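Local coordinates for chitin elicitor-binding protein (Oryza sativa subsp. japonica, PDB 5JCD) that binds chitin oligosaccharides from fungal cell walls through its LysM-containing ectodomain and passes the signal on to plant defence responses, at residues T12-T20 / N143-V151; I66-G74 / I130-K138. All coordinates share one frame; numbering follows the deposited sequence.

Interaction 1. Residues T12-T20 / N143-V151; sequences TCKSAILYT and NVMHLAYSV
A16 and L147 sit opposite each other in a parallel strand pair, and I17 faces A148 one step further along. The axes of strands 12-20 and 145-150 come within 4.5 Å, at 19° to one another. Three backbone hydrogen bonds define the register. A16 binds the second strand through both polar backbone groups: its N donates to H146 O, and its O accepts from A148 N. L18 N then donates to A148 O at 2.9 Å, with a nearly straight N-H...O angle of 174°. L147 adds a CA-H...O contact to A16 O.

Water extends the pairing at both ends. One molecule donates to K14 O, accepts from H146 N at 2.8 Å and also bonds S15 OG. The second, between L18 O and S150 N, does the same work where the strands diverge.

The apolar contacts divide between the two faces. On one, A16 CB meets L147 CD1 at 3.8 Å and M145 SD at 4.3 Å, and L147 CD1 also touches L18 CB. L18 CG stands anti to the backbone N (chi1 -178°), as does the ring of Y149; the two side chains run alongside each other, and L18 CD2 reaches Y149 CE1 at 3.7 Å. On the opposite face, I17 CG2 meets A148 CB at 3.6 Å. Of a different kind is the approach of M145 CG, which lies against a backbone carbonyl, 3.4 Å from K14 O.

The strand pair joins the N-terminal part of the chain to the second LysM domain. Strand 63-72 pairs antiparallel with 12-20 and strand 188-193 antiparallel with 145-150, where H146 ND1 bonds D190. Helix 157-163 packs on Y149 through I160, while the Y149 hydroxyl bonds E155.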
ATOM      1  N   THR A  12       7.752 -13.620   5.578  1.00 42.31           N
ATOM      2  CA  THR A  12       7.098 -13.211   4.373  1.00 42.31           C
ATOM      3  C   THR A  12       5.623 -13.609   4.429  1.00 41.24           C
ATOM      4  O   THR A  12       5.310 -14.729   4.845  1.00 41.38           O
ATOM      5  CB  THR A  12       7.865 -13.838   3.161  1.00 48.06           C
ATOM      6  OG1 THR A  12       8.653 -12.821   2.522  1.00 48.78           O
ATOM      7  CG2 THR A  12       6.935 -14.514   2.170  1.00 46.42           C
ATOM      8  N   CYS A  13       4.743 -12.695   3.998  1.00 29.83           N
ATOM      9  CA  CYS A  13       3.298 -12.947   3.880  1.00 32.48           C
ATOM     10  C   CYS A  13       2.702 -12.133   2.719  1.00 37.35           C
ATOM     11  O   CYS A  13       3.404 -11.374   2.058  1.00 38.82           O
ATOM     12  CB  CYS A  13       2.546 -12.625   5.195  1.00 28.79           C
ATOM     13  SG  CYS A  13       2.594 -10.853   5.763  1.00 32.77           S
ATOM     14  N   LYS A  14       1.415 -12.327   2.460  1.00 33.35           N
ATOM     15  CA  LYS A  14       0.695 -11.557   1.457  1.00 34.98           C
ATOM     16  C   LYS A  14      -0.030 -10.314   2.051  1.00 35.38           C
ATOM     17  O   LYS A  14      -0.780 -10.433   3.013  1.00 27.04           O
ATOM     18  CB  LYS A  14      -0.297 -12.480   0.723  1.00 32.87           C
ATOM     19  CG  LYS A  14      -0.738 -11.932  -0.632  1.00 54.32           C
ATOM     20  CD  LYS A  14      -1.499 -12.968  -1.467  1.00 67.32           C
ATOM     21  CE  LYS A  14      -3.015 -12.896  -1.299  1.00 68.15           C
ATOM     22  NZ  LYS A  14      -3.568 -13.811  -0.250  1.00 66.25           N
ATOM     23  N   SER A  15       0.189  -9.134   1.464  1.00 34.35           N
ATOM     24  CA  SER A  15      -0.487  -7.897   1.880  1.00 23.43           C
ATOM     25  C   SER A  15      -1.052  -7.198   0.659  1.00 32.28           C
ATOM     26  O   SER A  15      -0.946  -7.709  -0.462  1.00 33.54           O
ATOM     27  CB  SER A  15       0.489  -6.936   2.550  1.00 34.05           C
ATOM     28  OG  SER A  15       0.979  -7.419   3.777  1.00 37.49           O
ATOM     29  N   ALA A  16      -1.636  -6.021   0.872  1.00 32.23           N
ATOM     30  CA  ALA A  16      -2.157  -5.214  -0.233  1.00 34.38           C
ATOM     31  C   ALA A  16      -2.202  -3.717   0.075  1.00 30.28           C
ATOM     32  O   ALA A  16      -2.226  -3.324   1.238  1.00 34.36           O
ATOM     33  CB  ALA A  16      -3.579  -5.699  -0.632  1.00 19.47           C
ATOM     34  N   ILE A  17      -2.233  -2.896  -0.973  1.00 27.54           N
ATOM     35  CA  ILE A  17      -2.688  -1.512  -0.843  1.00 25.99           C
ATOM     36  C   ILE A  17      -3.972  -1.364  -1.634  1.00 24.74           C
ATOM     37  O   ILE A  17      -4.141  -1.995  -2.672  1.00 35.88           O
ATOM     38  CB  ILE A  17      -1.655  -0.459  -1.379  1.00 27.97           C
ATOM     39  CG1 ILE A  17      -1.341  -0.718  -2.869  1.00 31.76           C
ATOM     40  CG2 ILE A  17      -0.388  -0.442  -0.521  1.00 27.22           C
ATOM     41  CD1 ILE A  17      -0.377   0.326  -3.559  1.00 21.55           C
ATOM     42  N   LEU A  18      -4.877  -0.519  -1.161  1.00 24.35           N
ATOM     43  CA  LEU A  18      -6.011  -0.151  -1.997  1.00 31.13           C
ATOM     44  C   LEU A  18      -5.536   1.056  -2.812  1.00 35.21           C
ATOM     45  O   LEU A  18      -5.405   2.171  -2.294  1.00 34.59           O
ATOM     46  CB  LEU A  18      -7.246   0.175  -1.157  1.00 25.21           C
ATOM     47  CG  LEU A  18      -8.489   0.518  -1.972  1.00 36.89           C
ATOM     48  CD1 LEU A  18      -8.963  -0.706  -2.791  1.00 28.62           C
ATOM     49  CD2 LEU A  18      -9.621   1.089  -1.117  1.00 31.50           C
ATOM     50  N   TYR A  19      -5.227   0.826  -4.081  1.00 36.84           N
ATOM     51  CA  TYR A  19      -4.581   1.860  -4.894  1.00 28.81           C
ATOM     52  C   TYR A  19      -5.589   2.748  -5.589  1.00 30.78           C
ATOM     53  O   TYR A  19      -6.515   2.256  -6.228  1.00 33.59           O
ATOM     54  CB  TYR A  19      -3.656   1.211  -5.935  1.00 24.53           C
ATOM     55  CG  TYR A  19      -2.865   2.183  -6.780  1.00 35.81           C
ATOM     56  CD1 TYR A  19      -1.930   3.034  -6.196  1.00 35.42           C
ATOM     57  CD2 TYR A  19      -3.004   2.212  -8.167  1.00 29.91           C
ATOM     58  CE1 TYR A  19      -1.174   3.904  -6.950  1.00 34.60           C
ATOM     59  CE2 TYR A  19      -2.248   3.088  -8.935  1.00 27.04           C
ATOM     60  CZ  TYR A  19      -1.337   3.931  -8.312  1.00 36.39           C
ATOM     61  OH  TYR A  19      -0.581   4.812  -9.032  1.00 42.88           O
ATOM     62  N   THR A  20      -5.398   4.065  -5.463  1.00 32.61           N
ATOM     63  CA  THR A  20      -6.216   5.027  -6.190  1.00 26.14           C
ATOM     64  C   THR A  20      -5.446   5.410  -7.424  1.00 31.76           C
ATOM     65  O   THR A  20      -4.364   5.998  -7.329  1.00 35.01           O
ATOM     66  CB  THR A  20      -6.519   6.297  -5.371  1.00 33.78           C
ATOM     67  OG1 THR A  20      -7.252   5.948  -4.187  1.00 30.97           O
ATOM     68  CG2 THR A  20      -7.340   7.285  -6.212  1.00 25.49           C
ATOM     69  N   ASN A 143      -5.041 -15.014  11.830  1.00 53.55           N
ATOM     70  CA  ASN A 143      -4.361 -14.621  10.611  1.00 48.57           C
ATOM     71  C   ASN A 143      -5.161 -13.609   9.806  1.00 45.48           C
ATOM     72  O   ASN A 143      -6.370 -13.751   9.615  1.00 42.86           O
ATOM     73  CB  ASN A 143      -4.000 -15.842   9.769  1.00 43.00           C
ATOM     74  CG  ASN A 143      -2.764 -16.545  10.296  1.00 61.94           C
ATOM     75  OD1 ASN A 143      -2.844 -17.557  10.993  1.00 69.32           O
ATOM     76  ND2 ASN A 143      -1.596 -15.982   9.981  1.00 63.60           N
ATOM     77  N   VAL A 144      -4.471 -12.562   9.367  1.00 35.52           N
ATOM     78  CA  VAL A 144      -5.118 -11.493   8.612  1.00 35.93           C
ATOM     79  C   VAL A 144      -4.288 -11.114   7.392  1.00 35.13           C
ATOM     80  O   VAL A 144      -3.086 -11.347   7.339  1.00 36.08           O
ATOM     81  CB  VAL A 144      -5.309 -10.222   9.472  1.00 30.29           C
ATOM     82  CG1 VAL A 144      -6.514 -10.360  10.402  1.00 27.87           C
ATOM     83  CG2 VAL A 144      -4.038  -9.911  10.245  1.00 24.52           C
ATOM     84  N   MET A 145      -4.946 -10.506   6.420  1.00 34.72           N
ATOM     85  CA  MET A 145      -4.256  -9.834   5.348  1.00 26.30           C
ATOM     86  C   MET A 145      -4.265  -8.333   5.622  1.00 31.57           C
ATOM     87  O   MET A 145      -5.332  -7.728   5.728  1.00 28.42           O
ATOM     88  CB  MET A 145      -4.942 -10.107   4.007  1.00 30.75           C
ATOM     89  CG  MET A 145      -4.055  -9.698   2.816  1.00 36.64           C
ATOM     90  SD  MET A 145      -4.961  -9.283   1.339  1.00 56.01           S
ATOM     91  CE  MET A 145      -6.029 -10.700   1.150  1.00 40.87           C
ATOM     92  N   HIS A 146      -3.087  -7.743   5.775  1.00 27.23           N
ATOM     93  CA  HIS A 146      -3.012  -6.297   5.994  1.00 31.01           C
ATOM     94  C   HIS A 146      -3.203  -5.461   4.726  1.00 32.96           C
ATOM     95  O   HIS A 146      -2.505  -5.628   3.733  1.00 38.84           O
ATOM     96  CB  HIS A 146      -1.712  -5.929   6.687  1.00 28.78           C
ATOM     97  CG  HIS A 146      -1.636  -6.433   8.094  1.00 34.02           C
ATOM     98  ND1 HIS A 146      -2.029  -5.685   9.175  1.00 26.33           N
ATOM     99  CD2 HIS A 146      -1.207  -7.619   8.585  1.00 35.91           C
ATOM    100  CE1 HIS A 146      -1.833  -6.380  10.285  1.00 28.78           C
ATOM    101  NE2 HIS A 146      -1.340  -7.555   9.952  1.00 35.40           N
ATOM    102  N   LEU A 147      -4.151  -4.542   4.799  1.00 36.39           N
ATOM    103  CA  LEU A 147      -4.502  -3.670   3.693  1.00 29.04           C
ATOM    104  C   LEU A 147      -4.220  -2.228   4.068  1.00 31.37           C
ATOM    105  O   LEU A 147      -4.693  -1.743   5.101  1.00 27.21           O
ATOM    106  CB  LEU A 147      -5.981  -3.808   3.372  1.00 23.11           C
ATOM    107  CG  LEU A 147      -6.587  -2.881   2.319  1.00 30.36           C
ATOM    108  CD1 LEU A 147      -6.027  -3.196   0.940  1.00 27.93           C
ATOM    109  CD2 LEU A 147      -8.119  -2.962   2.300  1.00 25.86           C
ATOM    110  N   ALA A 148      -3.420  -1.567   3.238  1.00 27.43           N
ATOM    111  CA  ALA A 148      -3.136  -0.147   3.389  1.00 21.12           C
ATOM    112  C   ALA A 148      -4.266   0.617   2.763  1.00 22.66           C
ATOM    113  O   ALA A 148      -4.571   0.416   1.581  1.00 30.27           O
ATOM    114  CB  ALA A 148      -1.820   0.218   2.716  1.00 19.89           C
ATOM    115  N   TYR A 149      -4.889   1.485   3.561  1.00 22.37           N
ATOM    116  CA  TYR A 149      -6.105   2.188   3.161  1.00 22.04           C
ATOM    117  C   TYR A 149      -5.974   3.700   3.362  1.00 32.64           C
ATOM    118  O   TYR A 149      -5.629   4.155   4.464  1.00 28.39           O
ATOM    119  CB  TYR A 149      -7.270   1.671   3.984  1.00 25.58           C
ATOM    120  CG  TYR A 149      -8.573   2.296   3.635  1.00 24.92           C
ATOM    121  CD1 TYR A 149      -9.318   1.825   2.560  1.00 26.63           C
ATOM    122  CD2 TYR A 149      -9.090   3.345   4.394  1.00 31.21           C
ATOM    123  CE1 TYR A 149     -10.532   2.401   2.219  1.00 28.66           C
ATOM    124  CE2 TYR A 149     -10.318   3.924   4.070  1.00 24.01           C
ATOM    125  CZ  TYR A 149     -11.019   3.448   2.974  1.00 28.47           C
ATOM    126  OH  TYR A 149     -12.214   3.985   2.632  1.00 32.21           O
ATOM    127  N   SER A 150      -6.219   4.470   2.296  1.00 21.95           N
ATOM    128  CA  SER A 150      -6.201   5.920   2.383  1.00 23.51           C
ATOM    129  C   SER A 150      -7.603   6.465   2.657  1.00 30.61           C
ATOM    130  O   SER A 150      -8.484   6.340   1.821  1.00 28.04           O
ATOM    131  CB  SER A 150      -5.641   6.530   1.090  1.00 31.81           C
ATOM    132  OG  SER A 150      -5.640   7.950   1.154  1.00 36.12           O
ATOM    133  N   VAL A 151      -7.785   7.097   3.814  1.00 27.80           N
ATOM    134  CA  VAL A 151      -9.089   7.591   4.227  1.00 26.23           C
ATOM    135  C   VAL A 151      -9.655   8.626   3.240  1.00 30.98           C
ATOM    136  O   VAL A 151      -8.989   9.605   2.848  1.00 32.46           O
ATOM    137  CB  VAL A 151      -9.023   8.245   5.631  1.00 24.76           C
ATOM    138  CG1 VAL A 151     -10.322   8.939   5.937  1.00 23.97           C
ATOM    139  CG2 VAL A 151      -8.677   7.215   6.721  1.00 27.15           C
TER
HETATM  140  O   HOH W   1      -0.715  -9.207   5.201  1.00 31.50           O
HETATM  141  O   HOH W   2      -6.946   3.799  -0.416  1.00 33.22           O

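Interaction 2. Residues I66-G74 / I130-K138; sequences IPFRCRCNG and IPLPCSCDK
The ring of F68 pushes into a hollow formed by L132, P133 and C134, which meet it from different directions. L132 CD1 lies over one face, 4.2 Å above the F68 ring plane and displaced toward the rim, while L132 CB touches F68 CZ at 3.9 Å. P133 O approaches the edge, in the ring plane. C134 CB comes obliquely to F68 CE1 at 3.8 Å, and C134 SG stands at the ring edge, 5.3 Å from the F68 centroid, a sulfur-aromatic contact. The F68 ring is placed here by a chi1 of 57°, which sets CG between the backbone N and the carbonyl carbon. An alanine here lacks the ring, which would probably leave a gap against L132 and C134 SG without its aromatic neighbour.

Further along the strand, C70 and C134 point at each other and are joined by a disulfide with a chi3 of 83°. It belongs to a cystine cluster within the LysM-containing ectodomain, at the mixed sheet that holds strands 12-20 and 63-72: C72 is bonded to C5 and C136 to C13, so two further cystines lie close by. C136 SG rests against both C70 SG, at 4.0 Å, and C72 SG, at 3.8 Å, and C72 SG in turn lies against C136 N.

The touching parts run 65° apart without strand pairing, and side chains meet both side chains and backbone atoms. Beyond C134 the chain turns at S135, whose OG accepts from D137 N in an ST turn and also bonds T4 O.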
ATOM      1  N   ILE A  66      -4.225  -3.918  -4.788  1.00 29.69           N
ATOM      2  CA  ILE A  66      -2.988  -4.449  -5.335  1.00 27.12           C
ATOM      3  C   ILE A  66      -2.252  -5.264  -4.278  1.00 29.43           C
ATOM      4  O   ILE A  66      -1.812  -4.718  -3.287  1.00 38.47           O
ATOM      5  CB  ILE A  66      -2.097  -3.328  -5.923  1.00 37.01           C
ATOM      6  CG1 ILE A  66      -2.891  -2.575  -7.005  1.00 34.20           C
ATOM      7  CG2 ILE A  66      -0.780  -3.907  -6.460  1.00 34.62           C
ATOM      8  CD1 ILE A  66      -2.140  -1.511  -7.711  1.00 41.08           C
ATOM      9  N   PRO A  67      -2.185  -6.594  -4.475  1.00 28.63           N
ATOM     10  CA  PRO A  67      -1.501  -7.553  -3.593  1.00 39.40           C
ATOM     11  C   PRO A  67      -0.007  -7.581  -3.821  1.00 40.75           C
ATOM     12  O   PRO A  67       0.449  -7.290  -4.927  1.00 38.10           O
ATOM     13  CB  PRO A  67      -2.116  -8.916  -3.974  1.00 37.18           C
ATOM     14  CG  PRO A  67      -2.853  -8.714  -5.236  1.00 47.29           C
ATOM     15  CD  PRO A  67      -2.801  -7.251  -5.638  1.00 40.20           C
ATOM     16  N   PHE A  68       0.754  -7.872  -2.776  1.00 33.04           N
ATOM     17  CA  PHE A  68       2.187  -7.992  -2.942  1.00 34.93           C
ATOM     18  C   PHE A  68       2.797  -8.795  -1.812  1.00 33.11           C
ATOM     19  O   PHE A  68       2.148  -9.063  -0.814  1.00 31.36           O
ATOM     20  CB  PHE A  68       2.848  -6.602  -3.031  1.00 33.60           C
ATOM     21  CG  PHE A  68       2.579  -5.715  -1.846  1.00 37.39           C
ATOM     22  CD1 PHE A  68       3.411  -5.745  -0.735  1.00 37.44           C
ATOM     23  CD2 PHE A  68       1.490  -4.846  -1.844  1.00 20.07           C
ATOM     24  CE1 PHE A  68       3.154  -4.932   0.350  1.00 41.12           C
ATOM     25  CE2 PHE A  68       1.232  -4.043  -0.769  1.00 29.97           C
ATOM     26  CZ  PHE A  68       2.057  -4.075   0.332  1.00 30.73           C
ATOM     27  N   ARG A  69       4.062  -9.157  -1.972  1.00 34.25           N
ATOM     28  CA  ARG A  69       4.777  -9.847  -0.930  1.00 37.16           C
ATOM     29  C   ARG A  69       5.327  -8.876   0.082  1.00 37.91           C
ATOM     30  O   ARG A  69       6.046  -7.958  -0.255  1.00 40.26           O
ATOM     31  CB  ARG A  69       5.897 -10.701  -1.519  1.00 35.04           C
ATOM     32  CG  ARG A  69       6.153 -11.982  -0.725  1.00 52.23           C
ATOM     33  CD  ARG A  69       7.640 -12.251  -0.572  1.00 66.78           C
ATOM     34  NE  ARG A  69       8.302 -12.247  -1.873  1.00 71.60           N
ATOM     35  CZ  ARG A  69       9.615 -12.326  -2.045  1.00 76.57           C
ATOM     36  NH1 ARG A  69      10.409 -12.417  -0.990  1.00 83.43           N
ATOM     37  NH2 ARG A  69      10.135 -12.319  -3.267  1.00 73.84           N
ATOM     38  N   CYS A  70       4.931  -9.062   1.332  1.00 39.56           N
ATOM     39  CA  CYS A  70       5.450  -8.261   2.413  1.00 28.20           C
ATOM     40  C   CYS A  70       6.623  -8.954   3.101  1.00 35.71           C
ATOM     41  O   CYS A  70       6.612 -10.159   3.322  1.00 35.24           O
ATOM     42  CB  CYS A  70       4.343  -8.014   3.437  1.00 26.06           C
ATOM     43  SG  CYS A  70       4.863  -7.013   4.840  1.00 34.12           S
ATOM     44  N   ARG A  71       7.652  -8.185   3.414  1.00 38.37           N
ATOM     45  CA  ARG A  71       8.741  -8.667   4.248  1.00 42.29           C
ATOM     46  C   ARG A  71       8.864  -7.841   5.511  1.00 38.27           C
ATOM     47  O   ARG A  71       8.815  -6.607   5.461  1.00 42.61           O
ATOM     48  CB  ARG A  71      10.072  -8.658   3.497  1.00 46.65           C
ATOM     49  CG  ARG A  71      11.251  -8.939   4.396  1.00 48.94           C
ATOM     50  CD  ARG A  71      12.560  -9.163   3.646  1.00 53.76           C
ATOM     51  NE  ARG A  71      13.674  -9.372   4.581  1.00 60.13           N
ATOM     52  CZ  ARG A  71      14.423 -10.471   4.665  1.00 68.77           C
ATOM     53  NH1 ARG A  71      14.201 -11.519   3.874  1.00 68.82           N
ATOM     54  NH2 ARG A  71      15.407 -10.519   5.554  1.00 67.63           N
ATOM     55  N   CYS A  72       9.008  -8.528   6.642  1.00 36.89           N
ATOM     56  CA  CYS A  72       9.177  -7.867   7.926  1.00 44.34           C
ATOM     57  C   CYS A  72      10.664  -7.783   8.245  1.00 45.81           C
ATOM     58  O   CYS A  72      11.401  -8.733   8.004  1.00 41.93           O
ATOM     59  CB  CYS A  72       8.422  -8.622   9.023  1.00 42.54           C
ATOM     60  SG  CYS A  72       6.621  -8.481   8.901  1.00 50.45           S
ATOM     61  N   ASN A  73      11.126  -6.630   8.708  1.00 47.74           N
ATOM     62  CA  ASN A  73      12.523  -6.532   9.120  1.00 47.40           C
ATOM     63  C   ASN A  73      12.801  -6.504  10.616  1.00 48.20           C
ATOM     64  O   ASN A  73      13.915  -6.198  11.018  1.00 52.29           O
ATOM     65  CB  ASN A  73      13.230  -5.345   8.457  1.00 43.48           C
ATOM     66  CG  ASN A  73      12.707  -4.004   8.911  1.00 45.36           C
ATOM     67  OD1 ASN A  73      11.947  -3.893   9.873  1.00 40.01           O
ATOM     68  ND2 ASN A  73      13.181  -2.955   8.253  1.00 59.52           N
ATOM     69  N   GLY A  74      11.798  -6.780  11.436  1.00 50.94           N
ATOM     70  CA  GLY A  74      11.977  -6.757  12.880  1.00 48.07           C
ATOM     71  C   GLY A  74      11.288  -5.567  13.517  1.00 50.65           C
ATOM     72  O   GLY A  74      10.927  -5.603  14.697  1.00 45.88           O
ATOM     73  N   ILE A 130      10.328   1.192  -3.799  1.00 45.45           N
ATOM     74  CA  ILE A 130       9.261   1.837  -3.045  1.00 43.12           C
ATOM     75  C   ILE A 130       8.751   0.880  -1.947  1.00 45.70           C
ATOM     76  O   ILE A 130       8.124  -0.133  -2.242  1.00 38.75           O
ATOM     77  CB  ILE A 130       8.096   2.227  -3.984  1.00 39.44           C
ATOM     78  CG1 ILE A 130       8.606   3.037  -5.185  1.00 39.12           C
ATOM     79  CG2 ILE A 130       7.005   2.966  -3.229  1.00 36.34           C
ATOM     80  CD1 ILE A 130       9.308   4.348  -4.820  1.00 38.11           C
ATOM     81  N   PRO A 131       9.012   1.202  -0.674  1.00 39.98           N
ATOM     82  CA  PRO A 131       8.597   0.319   0.421  1.00 37.84           C
ATOM     83  C   PRO A 131       7.137   0.511   0.849  1.00 32.83           C
ATOM     84  O   PRO A 131       6.891   1.101   1.893  1.00 32.79           O
ATOM     85  CB  PRO A 131       9.501   0.763   1.567  1.00 43.62           C
ATOM     86  CG  PRO A 131       9.675   2.249   1.318  1.00 41.00           C
ATOM     87  CD  PRO A 131       9.705   2.405  -0.186  1.00 37.85           C
ATOM     88  N   LEU A 132       6.187   0.008   0.072  1.00 35.16           N
ATOM     89  CA  LEU A 132       4.775   0.041   0.485  1.00 34.73           C
ATOM     90  C   LEU A 132       4.579  -0.564   1.877  1.00 36.30           C
ATOM     91  O   LEU A 132       5.172  -1.604   2.223  1.00 38.67           O
ATOM     92  CB  LEU A 132       3.914  -0.704  -0.532  1.00 30.18           C
ATOM     93  CG  LEU A 132       4.099  -0.212  -1.969  1.00 28.57           C
ATOM     94  CD1 LEU A 132       3.385  -1.111  -2.935  1.00 31.29           C
ATOM     95  CD2 LEU A 132       3.557   1.217  -2.088  1.00 35.31           C
ATOM     96  N   PRO A 133       3.757   0.095   2.693  1.00 32.49           N
ATOM     97  CA  PRO A 133       3.588  -0.343   4.078  1.00 28.69           C
ATOM     98  C   PRO A 133       2.756  -1.630   4.212  1.00 37.88           C
ATOM     99  O   PRO A 133       1.732  -1.826   3.547  1.00 30.38           O
ATOM    100  CB  PRO A 133       2.871   0.844   4.721  1.00 25.25           C
ATOM    101  CG  PRO A 133       2.066   1.420   3.606  1.00 23.62           C
ATOM    102  CD  PRO A 133       2.834   1.187   2.338  1.00 33.54           C
ATOM    103  N   CYS A 134       3.210  -2.502   5.098  1.00 33.23           N
ATOM    104  CA  CYS A 134       2.556  -3.777   5.296  1.00 28.89           C
ATOM    105  C   CYS A 134       2.977  -4.355   6.626  1.00 33.06           C
ATOM    106  O   CYS A 134       3.777  -3.768   7.345  1.00 29.48           O
ATOM    107  CB  CYS A 134       2.906  -4.762   4.161  1.00 23.36           C
ATOM    108  SG  CYS A 134       4.680  -5.151   3.960  1.00 32.09           S
ATOM    109  N   SER A 135       2.413  -5.513   6.943  1.00 29.75           N
ATOM    110  CA  SER A 135       2.777  -6.243   8.139  1.00 37.23           C
ATOM    111  C   SER A 135       2.357  -7.679   7.963  1.00 37.56           C
ATOM    112  O   SER A 135       1.498  -7.992   7.122  1.00 33.50           O
ATOM    113  CB  SER A 135       2.083  -5.665   9.369  1.00 36.95           C
ATOM    114  OG  SER A 135       2.442  -6.382  10.542  1.00 34.17           O
ATOM    115  N   CYS A 136       2.935  -8.551   8.775  1.00 34.35           N
ATOM    116  CA  CYS A 136       2.460  -9.919   8.814  1.00 42.02           C
ATOM    117  C   CYS A 136       1.959 -10.253  10.231  1.00 40.38           C
ATOM    118  O   CYS A 136       1.757 -11.422  10.547  1.00 37.33           O
ATOM    119  CB  CYS A 136       3.559 -10.886   8.375  1.00 36.12           C
ATOM    120  SG  CYS A 136       4.334 -10.537   6.739  1.00 41.09           S
ATOM    121  N   ASP A 137       1.785  -9.238  11.086  1.00 32.34           N
ATOM    122  CA  ASP A 137       1.300  -9.456  12.458  1.00 29.56           C
ATOM    123  C   ASP A 137      -0.068 -10.079  12.364  1.00 36.58           C
ATOM    124  O   ASP A 137      -0.832  -9.751  11.463  1.00 37.08           O
ATOM    125  CB  ASP A 137       1.128  -8.151  13.244  1.00 30.68           C
ATOM    126  CG  ASP A 137       2.444  -7.514  13.662  1.00 40.13           C
ATOM    127  OD1 ASP A 137       3.449  -8.237  13.826  1.00 45.43           O
ATOM    128  OD2 ASP A 137       2.464  -6.272  13.814  1.00 43.99           O
ATOM    129  N   LYS A 138      -0.365 -10.979  13.296  1.00 40.75           N
ATOM    130  CA  LYS A 138      -1.717 -11.483  13.485  1.00 45.74           C
ATOM    131  C   LYS A 138      -2.572 -10.432  14.212  1.00 44.03           C
ATOM    132  O   LYS A 138      -2.051  -9.479  14.807  1.00 34.63           O
ATOM    133  CB  LYS A 138      -1.673 -12.777  14.294  1.00 50.32           C
ATOM    134  CG  LYS A 138      -1.134 -13.972  13.491  1.00 47.53           C
ATOM    135  CD  LYS A 138      -0.870 -15.198  14.354  1.00 42.83           C
ATOM    136  CE  LYS A 138      -0.169 -16.301  13.535  1.00 53.67           C
ATOM    137  NZ  LYS A 138      -1.028 -17.477  13.190  1.00 66.23           N
TER

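Both contacts are largely buried and share one sheet, since strands 12-20 and 63-72 are neighbours in it, but they are built differently. Interaction 1 is backbone-bonded parallel pairing, with water at its ends and apolar contacts on its faces. Interaction 2 crosses steeply and depends on a disulfide, neighbouring sulfurs and one aromatic ring. Their centres lie 8 Å apart, and interaction 2 is nested along the chain inside the loop that interaction 1 closes. The disulfide C13-C136 ties them covalently, H146 NE2 makes a probable hydrogen bond to D137 O, and S15 OG packs against C134 CB.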